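Probable sugar ABC transporter, sugar-binding protein (Streptococcus pneumoniae, PDB 2W7Y) binds the blood group A-trisaccharide as the solute-binding protein of what is probably an ABC transporter for sugars. Local coordinates at residues L132-Y140 against N348-V356; L210-G221 against E238-V246. One frame throughout, in Å; residues are numbered along the deposited sequence.

Contact 1 of 2, residues L132-Y140 against N348-V356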
loop_
_atom_site.group_PDB
_atom_site.type_symbol
_atom_site.label_atom_id
_atom_site.label_comp_id
_atom_site.label_asym_id
_atom_site.label_seq_id
_atom_site.Cartn_x
_atom_site.Cartn_y
_atom_site.Cartn_z
ATOM N N LEU A 132 -0.287 23.025 6.871
ATOM C CA LEU A 132 0.011 21.953 5.920
ATOM C C LEU A 132 -1.022 20.822 5.944
ATOM O O LEU A 132 -0.698 19.679 5.618
ATOM C CB LEU A 132 1.420 21.392 6.163
ATOM C CG LEU A 132 2.620 22.343 6.243
ATOM C CD1 LEU A 132 3.816 21.618 6.822
ATOM C CD2 LEU A 132 2.959 22.953 4.887
ATOM N N GLU A 133 -2.256 21.146 6.334
ATOM C CA GLU A 133 -3.371 20.194 6.311
ATOM C C GLU A 133 -3.580 19.638 4.902
ATOM O O GLU A 133 -3.695 18.424 4.714
ATOM C CB GLU A 133 -4.669 20.851 6.799
ATOM C CG GLU A 133 -4.781 21.029 8.312
ATOM C CD GLU A 133 -4.160 22.324 8.842
ATOM O OE1 GLU A 133 -3.573 23.101 8.053
ATOM O OE2 GLU A 133 -4.268 22.570 10.065
ATOM N N LYS A 134 -3.625 20.544 3.924
ATOM C CA LYS A 134 -3.825 20.199 2.515
ATOM C C LYS A 134 -2.641 19.450 1.914
ATOM O O LYS A 134 -2.818 18.590 1.047
ATOM C CB LYS A 134 -4.088 21.460 1.690
ATOM C CG LYS A 134 -5.547 21.761 1.457
ATOM C CD LYS A 134 -5.705 22.591 0.195
ATOM C CE LYS A 134 -6.905 22.143 -0.618
ATOM N NZ LYS A 134 -6.805 22.544 -2.050
ATOM N N ASN A 135 -1.439 19.795 2.372
ATOM C CA ASN A 135 -0.204 19.197 1.875
ATOM C C ASN A 135 -0.043 17.727 2.256
ATOM O O ASN A 135 0.507 16.943 1.482
ATOM C CB ASN A 135 1.010 19.998 2.353
ATOM C CG ASN A 135 1.031 21.415 1.816
ATOM O OD1 ASN A 135 0.292 22.276 2.288
ATOM N ND2 ASN A 135 1.888 21.666 0.830
ATOM N N VAL A 136 -0.514 17.363 3.447
ATOM C CA VAL A 136 -0.432 15.976 3.921
ATOM C C VAL A 136 -1.670 15.164 3.524
ATOM O O VAL A 136 -1.640 13.929 3.545
ATOM C CB VAL A 136 -0.176 15.885 5.454
ATOM C CG1 VAL A 136 1.129 16.591 5.819
ATOM C CG2 VAL A 136 -1.351 16.451 6.258
ATOM N N GLY A 137 -2.744 15.874 3.171
ATOM C CA GLY A 137 -3.975 15.282 2.655
ATOM C C GLY A 137 -4.617 14.242 3.549
ATOM O O GLY A 137 -4.953 14.524 4.701
ATOM N N LEU A 138 -4.772 13.036 3.006
ATOM C CA LEU A 138 -5.420 11.916 3.692
ATOM C C LEU A 138 -4.710 11.486 4.987
ATOM O O LEU A 138 -5.355 10.959 5.894
ATOM C CB LEU A 138 -5.578 10.724 2.730
ATOM C CG LEU A 138 -6.423 9.513 3.145
ATOM C CD1 LEU A 138 -7.868 9.905 3.446
ATOM C CD2 LEU A 138 -6.381 8.443 2.068
ATOM N N ASN A 139 -3.396 11.717 5.065
ATOM C CA ASN A 139 -2.616 11.456 6.284
ATOM C C ASN A 139 -3.189 12.157 7.514
ATOM O O ASN A 139 -3.162 11.604 8.613
ATOM C CB ASN A 139 -1.150 11.889 6.115
ATOM C CG ASN A 139 -0.383 11.012 5.151
ATOM O OD1 ASN A 139 0.026 9.898 5.489
ATOM N ND2 ASN A 139 -0.167 11.519 3.942
ATOM N N TYR A 140 -3.704 13.370 7.310
ATOM C CA TYR A 140 -4.156 14.232 8.398
ATOM C C TYR A 140 -5.237 13.598 9.268
ATOM O O TYR A 140 -5.131 13.614 10.493
ATOM C CB TYR A 140 -4.623 15.594 7.865
ATOM C CG TYR A 140 -4.779 16.641 8.949
ATOM C CD1 TYR A 140 -3.672 17.338 9.437
ATOM C CD2 TYR A 140 -6.028 16.921 9.501
ATOM C CE1 TYR A 140 -3.804 18.291 10.439
ATOM C CE2 TYR A 140 -6.171 17.878 10.503
ATOM C CZ TYR A 140 -5.054 18.557 10.964
ATOM O OH TYR A 140 -5.188 19.503 11.953
ATOM N N ASN A 348 0.228 8.639 -6.651
ATOM C CA ASN A 348 -0.796 9.570 -6.184
ATOM C C ASN A 348 -0.249 10.464 -5.061
ATOM O O ASN A 348 0.075 9.975 -3.976
ATOM C CB ASN A 348 -2.049 8.812 -5.722
ATOM C CG ASN A 348 -3.231 9.739 -5.423
ATOM O OD1 ASN A 348 -3.361 10.819 -5.999
ATOM N ND2 ASN A 348 -4.106 9.301 -4.530
ATOM N N PRO A 349 -0.148 11.781 -5.324
ATOM C CA PRO A 349 0.395 12.727 -4.352
ATOM C C PRO A 349 -0.519 12.906 -3.139
ATOM O O PRO A 349 -1.745 12.830 -3.268
ATOM C CB PRO A 349 0.479 14.032 -5.151
ATOM C CG PRO A 349 -0.557 13.901 -6.202
ATOM C CD PRO A 349 -0.563 12.451 -6.572
ATOM N N SER A 350 0.079 13.131 -1.972
ATOM C CA SER A 350 -0.683 13.406 -0.755
ATOM C C SER A 350 -1.221 14.833 -0.770
ATOM O O SER A 350 -2.253 15.126 -0.163
ATOM C CB SER A 350 0.172 13.174 0.496
ATOM O OG SER A 350 1.218 14.124 0.604
ATOM N N ASN A 351 -0.511 15.711 -1.475
ATOM C CA ASN A 351 -0.856 17.125 -1.551
ATOM C C ASN A 351 -2.084 17.355 -2.423
ATOM O O ASN A 351 -2.054 17.124 -3.633
ATOM C CB ASN A 351 0.335 17.931 -2.069
ATOM C CG ASN A 351 0.169 19.426 -1.881
ATOM O OD1 ASN A 351 -0.927 19.921 -1.619
ATOM N ND2 ASN A 351 1.268 20.156 -2.017
ATOM N N GLU A 352 -3.154 17.825 -1.788
ATOM C CA GLU A 352 -4.443 18.017 -2.451
ATOM C C GLU A 352 -4.490 19.269 -3.327
ATOM O O GLU A 352 -5.484 19.509 -4.020
ATOM C CB GLU A 352 -5.574 18.016 -1.420
ATOM C CG GLU A 352 -5.770 16.648 -0.769
ATOM C CD GLU A 352 -6.769 16.654 0.373
ATOM O OE1 GLU A 352 -7.201 17.745 0.805
ATOM O OE2 GLU A 352 -7.121 15.552 0.840
ATOM N N ASN A 353 -3.412 20.056 -3.293
ATOM C CA ASN A 353 -3.248 21.214 -4.172
ATOM C C ASN A 353 -2.818 20.813 -5.581
ATOM O O ASN A 353 -2.925 21.605 -6.513
ATOM C CB ASN A 353 -2.229 22.201 -3.592
ATOM C CG ASN A 353 -2.741 22.928 -2.360
ATOM O OD1 ASN A 353 -3.870 23.420 -2.337
ATOM N ND2 ASN A 353 -1.899 23.020 -1.337
ATOM N N VAL A 354 -2.316 19.589 -5.725
ATOM C CA VAL A 354 -1.913 19.061 -7.027
ATOM C C VAL A 354 -3.140 18.531 -7.759
ATOM O O VAL A 354 -3.796 17.595 -7.297
ATOM C CB VAL A 354 -0.842 17.949 -6.897
ATOM C CG1 VAL A 354 -0.465 17.404 -8.270
ATOM C CG2 VAL A 354 0.388 18.476 -6.191
ATOM N N ASN A 355 -3.449 19.150 -8.895
ATOM C CA ASN A 355 -4.613 18.777 -9.691
ATOM C C ASN A 355 -4.323 17.563 -10.576
ATOM O O ASN A 355 -3.908 17.701 -11.727
ATOM C CB ASN A 355 -5.103 19.969 -10.523
ATOM C CG ASN A 355 -6.581 19.872 -10.875
ATOM O OD1 ASN A 355 -7.202 18.814 -10.754
ATOM N ND2 ASN A 355 -7.153 20.990 -11.313
ATOM N N VAL A 356 -4.556 16.381 -10.019
ATOM C CA VAL A 356 -4.284 15.102 -10.684
ATOM C C VAL A 356 -5.047 14.928 -12.005
ATOM O O VAL A 356 -4.485 14.429 -12.983
ATOM C CB VAL A 356 -4.552 13.900 -9.721
ATOM C CG1 VAL A 356 -4.792 12.605 -10.487
ATOM C CG2 VAL A 356 -3.406 13.746 -8.727
HETATM O O HOH W 1 -5.343 13.333 0.171
#
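S350 meets the end of the short helix 133-136 with its hydroxyl. Its OG donates to N135 O at 3.0 Å and lies in the plane of that carbonyl. With chi1 at 68°, OG sits between the backbone N and the carbonyl carbon of S350. S350 CB is left facing V136 O and lies 3.8 Å from N139 ND2. N139 ND2 donates to V136 O and also to H153 O. V136 O takes the backbone N of N139 as well, in the turn 136-139. S350 O lies 3.3 Å from G137 CA, a CA-H...O contact. G137, with positive phi, brings its CA close against this oxygen.

N351 lies side by side with N135, both side chains pointing the same way. Their amide planes are 40° apart. N351 ND2 and N135 ND2 are both donors and do not bond each other; they turn to D335 OD1 and T333 O respectively. N351 OD1 accepts from N353 N, closing an Asx turn.

E352 gives the backbone bond of the contact, N to K134 O at 3.0 Å, nearly straight at 176°. Its extended side chain passes over G137, with OE2 3.6 Å from G137 CA. A water joins OE2 to L138 N, weakly at the L138 end.

N353 crosses K134 at about a right angle. K134 NZ donates to N353 OD1 at 3.1 Å, from above the carbonyl plane.

The contact thus ties the loop between helices 335-343 and 356-361 to a helix end 208 residues away in sequence, mainly through polar groups. Two successive carbonyls, K134 O and N135 O, each receive a donor from the loop. The buried amides of N351 and N139 find partners, while K134, E352 and N353 lie at the exposed rim.

Contact 2 of 2, residues L210-G221 against E238-V246; sequences LFNTVLGTTENG and EFADALKMV
F211 points the edge of its ring at the face of F239 in a T-shaped stack. The planes stand at 76° and the centroids are 5.3 Å apart. F211 CZ makes the touch, lying 3.7 Å above the F239 ring and offset toward its rim. With CG anti to the backbone N (chi1 175°), the F211 ring reaches across to helix 237-252. There it is a knob in a hole formed by F239, A242, L243 and V246. L243 CD1 comes obliquely to F211 CE1 at 3.5 Å. F239 O and L243 N lie at the F211 edge, in the plane of the ring.

V214 fills the next place on the helix face. Its CG1 presses on A242 CB at 3.6 Å and also meets V246 CG2, the two valines sliding past each other in opposite directions. Its CG2 touches the selenium of M245, a selenomethionine. L215 lays CD1 against the backbone at E238 O and F239 CA. The axes of 210-215 and 238-246 approach to 9.1 Å, and the small A242 lets V214 and F211 pack close against helix 237-252.

Polar contact is confined to the far end. N220 ND2 donates to E238 OE2 at 2.9 Å, nearly straight. The bond lies in the N220 amide plane but meets the carboxylate from above, the two planes being 83° apart. E238 CG rests near T218 OG1, which caps the helix 219-224 by accepting from G221 N.

W182 and W392 cover further parts of this layer. The chemistry is that of a hydrophobic helix-helix core: interlocking shape and an aromatic pair hold most of it, and one amide-carboxylate bond closes its partly exposed end.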
loop_
_atom_site.group_PDB
_atom_site.type_symbol
_atom_site.label_atom_id
_atom_site.label_comp_id
_atom_site.label_asym_id
_atom_site.label_seq_id
_atom_site.Cartn_x
_atom_site.Cartn_y
_atom_site.Cartn_z
ATOM N N LEU A 210 -7.496 -8.876 -1.332
ATOM C CA LEU A 210 -8.791 -9.532 -1.525
ATOM C C LEU A 210 -9.575 -9.633 -0.217
ATOM O O LEU A 210 -10.780 -9.389 -0.201
ATOM C CB LEU A 210 -8.624 -10.915 -2.161
ATOM C CG LEU A 210 -8.241 -11.006 -3.647
ATOM C CD1 LEU A 210 -8.026 -12.457 -4.049
ATOM C CD2 LEU A 210 -9.290 -10.353 -4.539
ATOM N N PHE A 211 -8.888 -9.989 0.870
ATOM C CA PHE A 211 -9.487 -10.028 2.211
ATOM C C PHE A 211 -9.933 -8.633 2.667
ATOM O O PHE A 211 -11.051 -8.464 3.155
ATOM C CB PHE A 211 -8.513 -10.636 3.231
ATOM C CG PHE A 211 -9.010 -10.594 4.664
ATOM C CD1 PHE A 211 -9.938 -11.528 5.127
ATOM C CD2 PHE A 211 -8.542 -9.623 5.551
ATOM C CE1 PHE A 211 -10.400 -11.486 6.454
ATOM C CE2 PHE A 211 -8.991 -9.577 6.873
ATOM C CZ PHE A 211 -9.921 -10.509 7.327
ATOM N N ASN A 212 -9.044 -7.656 2.505
ATOM C CA ASN A 212 -9.286 -6.265 2.875
ATOM C C ASN A 212 -10.547 -5.705 2.230
ATOM O O ASN A 212 -11.339 -5.016 2.883
ATOM C CB ASN A 212 -8.086 -5.414 2.444
ATOM C CG ASN A 212 -7.853 -4.200 3.336
ATOM O OD1 ASN A 212 -6.710 -3.802 3.539
ATOM N ND2 ASN A 212 -8.920 -3.597 3.849
ATOM N N THR A 213 -10.728 -6.014 0.947
ATOM C CA THR A 213 -11.830 -5.459 0.168
ATOM C C THR A 213 -13.140 -6.236 0.302
ATOM O O THR A 213 -14.213 -5.634 0.236
ATOM C CB THR A 213 -11.455 -5.257 -1.323
ATOM O OG1 THR A 213 -10.912 -6.468 -1.871
ATOM C CG2 THR A 213 -10.431 -4.149 -1.463
ATOM N N VAL A 214 -13.059 -7.552 0.499
ATOM C CA VAL A 214 -14.271 -8.377 0.636
ATOM C C VAL A 214 -14.926 -8.159 1.997
ATOM O O VAL A 214 -16.141 -8.298 2.140
ATOM C CB VAL A 214 -14.028 -9.895 0.328
ATOM C CG1 VAL A 214 -13.355 -10.613 1.495
ATOM C CG2 VAL A 214 -15.341 -10.584 -0.042
ATOM N N LEU A 215 -14.113 -7.800 2.986
ATOM C CA LEU A 215 -14.606 -7.407 4.295
ATOM C C LEU A 215 -15.411 -6.109 4.177
ATOM O O LEU A 215 -16.454 -5.960 4.813
ATOM C CB LEU A 215 -13.434 -7.252 5.273
ATOM C CG LEU A 215 -13.691 -7.232 6.784
ATOM C CD1 LEU A 215 -14.260 -8.555 7.288
ATOM C CD2 LEU A 215 -12.404 -6.902 7.515
ATOM N N GLY A 216 -14.944 -5.190 3.332
ATOM C CA GLY A 216 -15.630 -3.917 3.094
ATOM C C GLY A 216 -16.905 -4.002 2.265
ATOM O O GLY A 216 -17.427 -2.983 1.815
ATOM N N THR A 217 -17.407 -5.220 2.079
ATOM C CA THR A 217 -18.592 -5.478 1.268
ATOM C C THR A 217 -19.884 -5.375 2.100
ATOM O O THR A 217 -20.988 -5.316 1.548
ATOM C CB THR A 217 -18.470 -6.854 0.543
ATOM O OG1 THR A 217 -19.010 -6.764 -0.780
ATOM C CG2 THR A 217 -19.149 -7.978 1.318
ATOM N N THR A 218 -19.729 -5.359 3.425
ATOM C CA THR A 218 -20.843 -5.147 4.348
ATOM C C THR A 218 -20.528 -3.995 5.301
ATOM O O THR A 218 -19.361 -3.641 5.486
ATOM C CB THR A 218 -21.165 -6.407 5.197
ATOM O OG1 THR A 218 -20.048 -6.719 6.039
ATOM C CG2 THR A 218 -21.505 -7.610 4.318
ATOM N N GLU A 219 -21.573 -3.422 5.903
ATOM C CA GLU A 219 -21.427 -2.362 6.904
ATOM C C GLU A 219 -20.621 -2.819 8.121
ATOM O O GLU A 219 -19.740 -2.097 8.590
ATOM C CB GLU A 219 -22.799 -1.839 7.350
ATOM C CG GLU A 219 -23.503 -0.923 6.342
ATOM C CD GLU A 219 -22.881 0.472 6.238
ATOM O OE1 GLU A 219 -23.369 1.274 5.408
ATOM O OE2 GLU A 219 -21.909 0.773 6.974
ATOM N N ASN A 220 -20.925 -4.019 8.617
ATOM C CA ASN A 220 -20.228 -4.609 9.764
ATOM C C ASN A 220 -18.738 -4.838 9.517
ATOM O O ASN A 220 -17.919 -4.661 10.419
ATOM C CB ASN A 220 -20.891 -5.926 10.182
ATOM C CG ASN A 220 -22.283 -5.732 10.765
ATOM O OD1 ASN A 220 -22.617 -4.665 11.282
ATOM N ND2 ASN A 220 -23.099 -6.774 10.693
ATOM N N GLY A 221 -18.400 -5.235 8.293
ATOM C CA GLY A 221 -17.013 -5.409 7.882
ATOM C C GLY A 221 -16.259 -4.096 7.742
ATOM O O GLY A 221 -15.056 -4.043 7.998
ATOM N N GLU A 238 -18.691 -11.902 9.620
ATOM C CA GLU A 238 -18.100 -11.190 8.487
ATOM C C GLU A 238 -16.593 -11.431 8.353
ATOM O O GLU A 238 -16.098 -11.638 7.247
ATOM C CB GLU A 238 -18.388 -9.685 8.578
ATOM C CG GLU A 238 -19.856 -9.303 8.389
ATOM C CD GLU A 238 -20.673 -9.402 9.667
ATOM O OE1 GLU A 238 -20.089 -9.669 10.741
ATOM O OE2 GLU A 238 -21.907 -9.205 9.597
ATOM N N PHE A 239 -15.879 -11.396 9.477
ATOM C CA PHE A 239 -14.442 -11.678 9.516
ATOM C C PHE A 239 -14.150 -13.123 9.111
ATOM O O PHE A 239 -13.210 -13.384 8.357
ATOM C CB PHE A 239 -13.886 -11.412 10.919
ATOM C CG PHE A 239 -12.387 -11.254 10.970
ATOM C CD1 PHE A 239 -11.811 -9.991 10.999
ATOM C CD2 PHE A 239 -11.549 -12.370 11.008
ATOM C CE1 PHE A 239 -10.432 -9.836 11.051
ATOM C CE2 PHE A 239 -10.162 -12.224 11.054
ATOM C CZ PHE A 239 -9.604 -10.954 11.075
ATOM N N ALA A 240 -14.961 -14.052 9.618
ATOM C CA ALA A 240 -14.804 -15.481 9.333
ATOM C C ALA A 240 -15.165 -15.836 7.892
ATOM O O ALA A 240 -14.481 -16.652 7.271
ATOM C CB ALA A 240 -15.616 -16.319 10.313
ATOM N N ASP A 241 -16.236 -15.229 7.375
ATOM C CA ASP A 241 -16.668 -15.440 5.987
ATOM C C ASP A 241 -15.661 -14.907 4.975
ATOM O O ASP A 241 -15.412 -15.547 3.956
ATOM C CB ASP A 241 -18.036 -14.800 5.723
ATOM C CG ASP A 241 -19.161 -15.471 6.483
ATOM O OD1 ASP A 241 -20.254 -14.866 6.552
ATOM O OD2 ASP A 241 -18.960 -16.587 7.016
ATOM N N ALA A 242 -15.102 -13.732 5.253
ATOM C CA ALA A 242 -14.119 -13.108 4.368
ATOM C C ALA A 242 -12.877 -13.992 4.259
ATOM O O ALA A 242 -12.426 -14.321 3.161
ATOM C CB ALA A 242 -13.753 -11.719 4.880
ATOM N N LEU A 243 -12.351 -14.379 5.417
ATOM C CA LEU A 243 -11.232 -15.301 5.526
ATOM C C LEU A 243 -11.462 -16.557 4.677
ATOM O O LEU A 243 -10.588 -16.948 3.901
ATOM C CB LEU A 243 -11.039 -15.672 7.000
ATOM C CG LEU A 243 -9.665 -15.694 7.673
ATOM C CD1 LEU A 243 -8.772 -14.510 7.270
ATOM C CD2 LEU A 243 -9.860 -15.734 9.182
ATOM N N LYS A 244 -12.653 -17.149 4.802
ATOM C CA LYS A 244 -13.006 -18.402 4.125
ATOM C C LYS A 244 -13.169 -18.263 2.605
ATOM O O LYS A 244 -12.682 -19.107 1.847
ATOM C CB LYS A 244 -14.271 -19.006 4.747
ATOM C CG LYS A 244 -14.611 -20.397 4.238
ATOM C CD LYS A 244 -15.829 -20.967 4.940
ATOM C CE LYS A 244 -16.301 -22.237 4.256
ATOM N NZ LYS A 244 -17.467 -22.852 4.946
HETATM N N MSE A 245 -13.861 -17.207 2.179
HETATM C CA MSE A 245 -14.037 -16.876 0.762
HETATM C C MSE A 245 -12.709 -16.748 0.020
HETATM O O MSE A 245 -12.549 -17.286 -1.075
HETATM C CB MSE A 245 -14.798 -15.558 0.622
HETATM C CG MSE A 245 -16.305 -15.670 0.671
HETATM SE SE MSE A 245 -17.064 -13.984 1.290
HETATM C CE MSE A 245 -18.681 -13.907 0.195
ATOM N N VAL A 246 -11.770 -16.027 0.633
ATOM C CA VAL A 246 -10.472 -15.716 0.025
ATOM C C VAL A 246 -9.553 -16.946 -0.000
ATOM O O VAL A 246 -8.916 -17.220 -1.017
ATOM C CB VAL A 246 -9.790 -14.503 0.730
ATOM C CG1 VAL A 246 -8.420 -14.208 0.140
ATOM C CG2 VAL A 246 -10.674 -13.270 0.627
#

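How the contacts relate
Contact 2 is the buried one, a helix packed on a helix by apolar side chains. Contact 1 is only partly buried and joins a loop to a short helix through carbonyls, amides, a hydroxyl and a lysine ammonium. They share no helix or strand and do not touch: their centres are 29 Å apart and their nearest atoms about 12 Å. Along the chain, contact 2 is nested inside the loop closed by contact 1. The segments of contact 2 are near in sequence, whereas those of contact 1 are over 200 residues apart. The side chain of S350 is about 10 Å from the bound galactose, and that of F211 about 13 Å from the N-acetylgalactosamine.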